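Local coordinates for endoribonuclease ToxN (Pectobacterium atrosepticum, PDB 2XDB), which cleaves RNA at AAA(U/G) sequences as the toxic endoribonuclease of a type III toxin-antitoxin system and is bound by the ToxI RNA, at residues 39-47 / 128-136. Sequence-based numbering, arbitrary orientation.
Sequences VLEIQGHKY and IASKSDTLR. With SO4 (sulfate ion), chain E; nucleotides of chain B.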
loop_
_atom_site.group_PDB
_atom_site.type_symbol
_atom_site.label_atom_id
_atom_site.label_comp_id
_atom_site.label_asym_id
_atom_site.label_seq_id
_atom_site.Cartn_x
_atom_site.Cartn_y
_atom_site.Cartn_z
ATOM N N VAL A 39 -0.119 -7.857 -0.450
ATOM C CA VAL A 39 0.350 -7.564 -1.740
ATOM C C VAL A 39 1.513 -8.531 -1.958
ATOM O O VAL A 39 1.795 -8.936 -3.085
ATOM C CB VAL A 39 0.741 -6.091 -1.669
ATOM C CG1 VAL A 39 2.246 -5.902 -1.458
ATOM C CG2 VAL A 39 0.171 -5.323 -2.834
ATOM N N LEU A 40 2.145 -8.935 -0.855
ATOM C CA LEU A 40 3.232 -9.913 -0.853
ATOM C C LEU A 40 3.264 -10.648 0.473
ATOM O O LEU A 40 3.181 -10.035 1.543
ATOM C CB LEU A 40 4.589 -9.224 -1.015
ATOM C CG LEU A 40 5.727 -9.935 -1.739
ATOM C CD1 LEU A 40 7.064 -9.405 -1.273
ATOM C CD2 LEU A 40 5.655 -11.396 -1.495
ATOM N N GLU A 41 3.405 -11.964 0.403
ATOM C CA GLU A 41 3.624 -12.755 1.591
ATOM C C GLU A 41 4.811 -13.665 1.344
ATOM O O GLU A 41 4.745 -14.556 0.511
ATOM C CB GLU A 41 2.392 -13.576 1.920
ATOM C CG GLU A 41 2.547 -14.389 3.187
ATOM C CD GLU A 41 1.225 -14.921 3.705
ATOM O OE1 GLU A 41 0.186 -14.703 3.031
ATOM O OE2 GLU A 41 1.233 -15.554 4.787
ATOM N N ILE A 42 5.908 -13.429 2.053
ATOM C CA ILE A 42 7.149 -14.149 1.784
ATOM C C ILE A 42 8.037 -14.168 3.016
ATOM O O ILE A 42 8.058 -13.205 3.801
ATOM C CB ILE A 42 7.929 -13.521 0.604
ATOM C CG1 ILE A 42 9.144 -14.367 0.249
ATOM C CG2 ILE A 42 8.373 -12.092 0.931
ATOM C CD1 ILE A 42 9.727 -14.026 -1.110
ATOM N N GLN A 43 8.757 -15.274 3.185
ATOM C CA GLN A 43 9.616 -15.454 4.345
ATOM C C GLN A 43 8.866 -15.222 5.652
ATOM O O GLN A 43 9.431 -14.726 6.624
ATOM C CB GLN A 43 10.806 -14.502 4.266
ATOM C CG GLN A 43 11.808 -14.869 3.206
ATOM C CD GLN A 43 12.506 -16.191 3.494
ATOM O OE1 GLN A 43 13.422 -16.588 2.779
ATOM N NE2 GLN A 43 12.080 -16.873 4.550
ATOM N N GLY A 44 7.586 -15.568 5.671
ATOM C CA GLY A 44 6.774 -15.307 6.841
ATOM C C GLY A 44 6.444 -13.843 7.094
ATOM O O GLY A 44 6.098 -13.482 8.217
ATOM N N HIS A 45 6.533 -12.991 6.073
ATOM C CA HIS A 45 6.076 -11.612 6.224
ATOM C C HIS A 45 4.845 -11.314 5.382
ATOM O O HIS A 45 4.684 -11.859 4.290
ATOM C CB HIS A 45 7.182 -10.624 5.872
ATOM C CG HIS A 45 8.504 -10.976 6.468
ATOM N ND1 HIS A 45 8.698 -11.096 7.825
ATOM C CD2 HIS A 45 9.698 -11.241 5.889
ATOM C CE1 HIS A 45 9.959 -11.415 8.056
ATOM N NE2 HIS A 45 10.588 -11.507 6.897
ATOM N N LYS A 46 3.986 -10.439 5.896
ATOM C CA LYS A 46 2.832 -9.950 5.147
ATOM C C LYS A 46 2.965 -8.460 4.894
ATOM O O LYS A 46 3.047 -7.667 5.838
ATOM C CB LYS A 46 1.541 -10.245 5.908
ATOM C CG LYS A 46 1.368 -11.725 6.136
ATOM C CD LYS A 46 0.124 -12.091 6.897
ATOM C CE LYS A 46 0.032 -13.608 6.927
ATOM N NZ LYS A 46 -1.120 -14.119 7.699
ATOM N N TYR A 47 2.995 -8.086 3.619
ATOM C CA TYR A 47 3.123 -6.690 3.243
ATOM C C TYR A 47 1.798 -6.054 2.863
ATOM O O TYR A 47 0.985 -6.660 2.167
ATOM C CB TYR A 47 4.096 -6.559 2.072
ATOM C CG TYR A 47 5.540 -6.505 2.504
ATOM C CD1 TYR A 47 6.167 -5.288 2.740
ATOM C CD2 TYR A 47 6.267 -7.667 2.700
ATOM C CE1 TYR A 47 7.476 -5.230 3.150
ATOM C CE2 TYR A 47 7.577 -7.616 3.105
ATOM C CZ TYR A 47 8.173 -6.397 3.336
ATOM O OH TYR A 47 9.484 -6.349 3.744
ATOM N N ILE A 128 -0.193 -7.219 -9.481
ATOM C CA ILE A 128 0.217 -6.477 -8.304
ATOM C C ILE A 128 1.166 -7.269 -7.415
ATOM O O ILE A 128 2.188 -6.750 -6.979
ATOM C CB ILE A 128 -0.981 -6.013 -7.487
ATOM C CG1 ILE A 128 -1.776 -4.970 -8.277
ATOM C CG2 ILE A 128 -0.498 -5.437 -6.161
ATOM C CD1 ILE A 128 -3.181 -4.703 -7.720
ATOM N N ALA A 129 0.837 -8.530 -7.158
ATOM C CA ALA A 129 1.689 -9.369 -6.326
ATOM C C ALA A 129 3.035 -9.623 -6.995
ATOM O O ALA A 129 4.065 -9.710 -6.341
ATOM C CB ALA A 129 0.989 -10.688 -6.001
ATOM N N SER A 130 3.022 -9.740 -8.312
ATOM C CA SER A 130 4.243 -10.040 -9.029
ATOM C C SER A 130 5.176 -8.839 -9.027
ATOM O O SER A 130 6.384 -8.983 -8.888
ATOM C CB SER A 130 3.927 -10.473 -10.447
ATOM O OG SER A 130 5.100 -10.408 -11.234
ATOM N N LYS A 131 4.617 -7.644 -9.172
ATOM C CA LYS A 131 5.431 -6.441 -9.069
ATOM C C LYS A 131 6.015 -6.303 -7.671
ATOM O O LYS A 131 7.154 -5.887 -7.521
ATOM C CB LYS A 131 4.622 -5.203 -9.421
ATOM C CG LYS A 131 4.355 -5.044 -10.895
ATOM C CD LYS A 131 3.330 -3.964 -11.133
ATOM C CE LYS A 131 3.078 -3.771 -12.607
ATOM N NZ LYS A 131 4.154 -2.940 -13.171
ATOM N N SER A 132 5.239 -6.658 -6.649
ATOM C CA SER A 132 5.710 -6.519 -5.275
ATOM C C SER A 132 6.908 -7.423 -5.040
ATOM O O SER A 132 7.909 -7.007 -4.468
ATOM C CB SER A 132 4.601 -6.843 -4.280
ATOM O OG SER A 132 3.526 -5.932 -4.420
ATOM N N ASP A 133 6.799 -8.661 -5.504
ATOM C CA ASP A 133 7.845 -9.645 -5.322
ATOM C C ASP A 133 9.126 -9.188 -6.007
ATOM O O ASP A 133 10.213 -9.287 -5.438
ATOM C CB ASP A 133 7.400 -11.003 -5.873
ATOM C CG ASP A 133 8.417 -12.115 -5.603
ATOM O OD1 ASP A 133 8.973 -12.166 -4.487
ATOM O OD2 ASP A 133 8.655 -12.950 -6.506
ATOM N N THR A 134 9.006 -8.680 -7.229
ATOM C CA THR A 134 10.200 -8.319 -7.975
ATOM C C THR A 134 10.799 -7.056 -7.380
ATOM O O THR A 134 12.012 -6.870 -7.378
ATOM C CB THR A 134 9.914 -8.114 -9.473
ATOM O OG1 THR A 134 9.282 -9.283 -10.006
ATOM C CG2 THR A 134 11.205 -7.872 -10.233
ATOM N N LEU A 135 9.939 -6.196 -6.854
ATOM C CA LEU A 135 10.393 -4.956 -6.246
ATOM C C LEU A 135 11.304 -5.267 -5.075
ATOM O O LEU A 135 12.423 -4.751 -4.981
ATOM C CB LEU A 135 9.208 -4.114 -5.795
ATOM C CG LEU A 135 9.546 -2.859 -5.009
ATOM C CD1 LEU A 135 10.372 -1.925 -5.864
ATOM C CD2 LEU A 135 8.270 -2.181 -4.538
ATOM N N ARG A 136 10.834 -6.137 -4.193
ATOM C CA ARG A 136 11.594 -6.473 -2.997
ATOM C C ARG A 136 12.880 -7.205 -3.373
ATOM O O ARG A 136 13.928 -6.952 -2.793
ATOM C CB ARG A 136 10.732 -7.300 -2.045
ATOM C CG ARG A 136 11.426 -7.873 -0.839
ATOM C CD ARG A 136 10.425 -8.722 -0.033
ATOM N NE ARG A 136 11.015 -9.265 1.178
ATOM C CZ ARG A 136 11.647 -10.429 1.244
ATOM N NH1 ARG A 136 11.751 -11.191 0.168
ATOM N NH2 ARG A 136 12.176 -10.834 2.394
HETATM S S SO4 E . 7.395 -18.344 1.283
HETATM O O1 SO4 E . 7.594 -19.784 1.437
HETATM O O2 SO4 E . 7.213 -18.028 -0.132
HETATM O O3 SO4 E . 6.205 -17.939 2.031
HETATM O O4 SO4 E . 8.568 -17.635 1.785
ATOM P P U B 21 13.137 -11.765 -10.083
ATOM O OP1 U B 21 11.763 -11.290 -10.413
ATOM O OP2 U B 21 13.904 -11.069 -9.019
ATOM O "O5'" U B 21 13.086 -13.326 -9.779
ATOM C "C5'" U B 21 14.274 -14.054 -9.487
ATOM C "C4'" U B 21 14.278 -15.443 -10.087
ATOM O "O4'" U B 21 13.112 -16.198 -9.647
ATOM C "C3'" U B 21 14.287 -15.527 -11.614
ATOM O "O3'" U B 21 15.088 -16.643 -12.009
ATOM C "C2'" U B 21 12.828 -15.841 -11.932
ATOM O "O2'" U B 21 12.622 -16.452 -13.185
ATOM C "C1'" U B 21 12.487 -16.781 -10.778
ATOM N N1 U B 21 11.056 -17.103 -10.490
ATOM C C2 U B 21 10.003 -16.375 -11.030
ATOM O O2 U B 21 10.134 -15.423 -11.782
ATOM N N3 U B 21 8.751 -16.808 -10.653
ATOM C C4 U B 21 8.430 -17.861 -9.813
ATOM O O4 U B 21 7.249 -18.122 -9.572
ATOM C C5 U B 21 9.565 -18.561 -9.297
ATOM C C6 U B 21 10.795 -18.164 -9.646
#
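V39 meets the first turns of the helix: its CG2 lies against I128 CG2 where the two side chains cross at about a right angle, and its CG1 faces S132. The backbone approaches too, since A129 CA comes 3.3 Å from V39 O, with 146° at the hydrogen, the geometry of a CA-H...O contact. The hydroxyl of S132 is turned back along its own helix; with OG beside the backbone N (chi1 -62°), it hydrogen-bonds to I128 O at 3.0 Å. S132 N hydrogen-bonds to that oxygen from the other face of its plane, so two donors grip one carbonyl.

L40 lays its CB near S132 CB and carries CD1 to 3.6 Å from R136 CD, touching the methylene part of the arginine. Next, I42 puts CG2 over one face of the R136 guanidinium, 3.5 Å above its plane, while its CD1 reaches D133 OD1 at 3.9 Å. The arginine gets there because its chain is extended from CG to NE, with CG anti to the backbone N. In the turn, Q43 N donates over 2.8 Å to O4 of a sulfate ion, probably from the crystallisation liquor, and Q43 CG borders R136 NH2. H45 presents its ring edge to that nitrogen, its ND1 being hydrogen-bonded to Y157 OH. Y47 OH lies at the guanidinium edge; it hydrogen-bonds E154, which also forms a salt bridge with R136 NE.

The axes of strand 40-42 and helix segment 128-136 come within 8.6 Å, their directions 51° apart, packing helix 125-140 on a beta hairpin closed by a type I' turn, within the antiparallel sheet of this ToxN/AbiQ-family toxin.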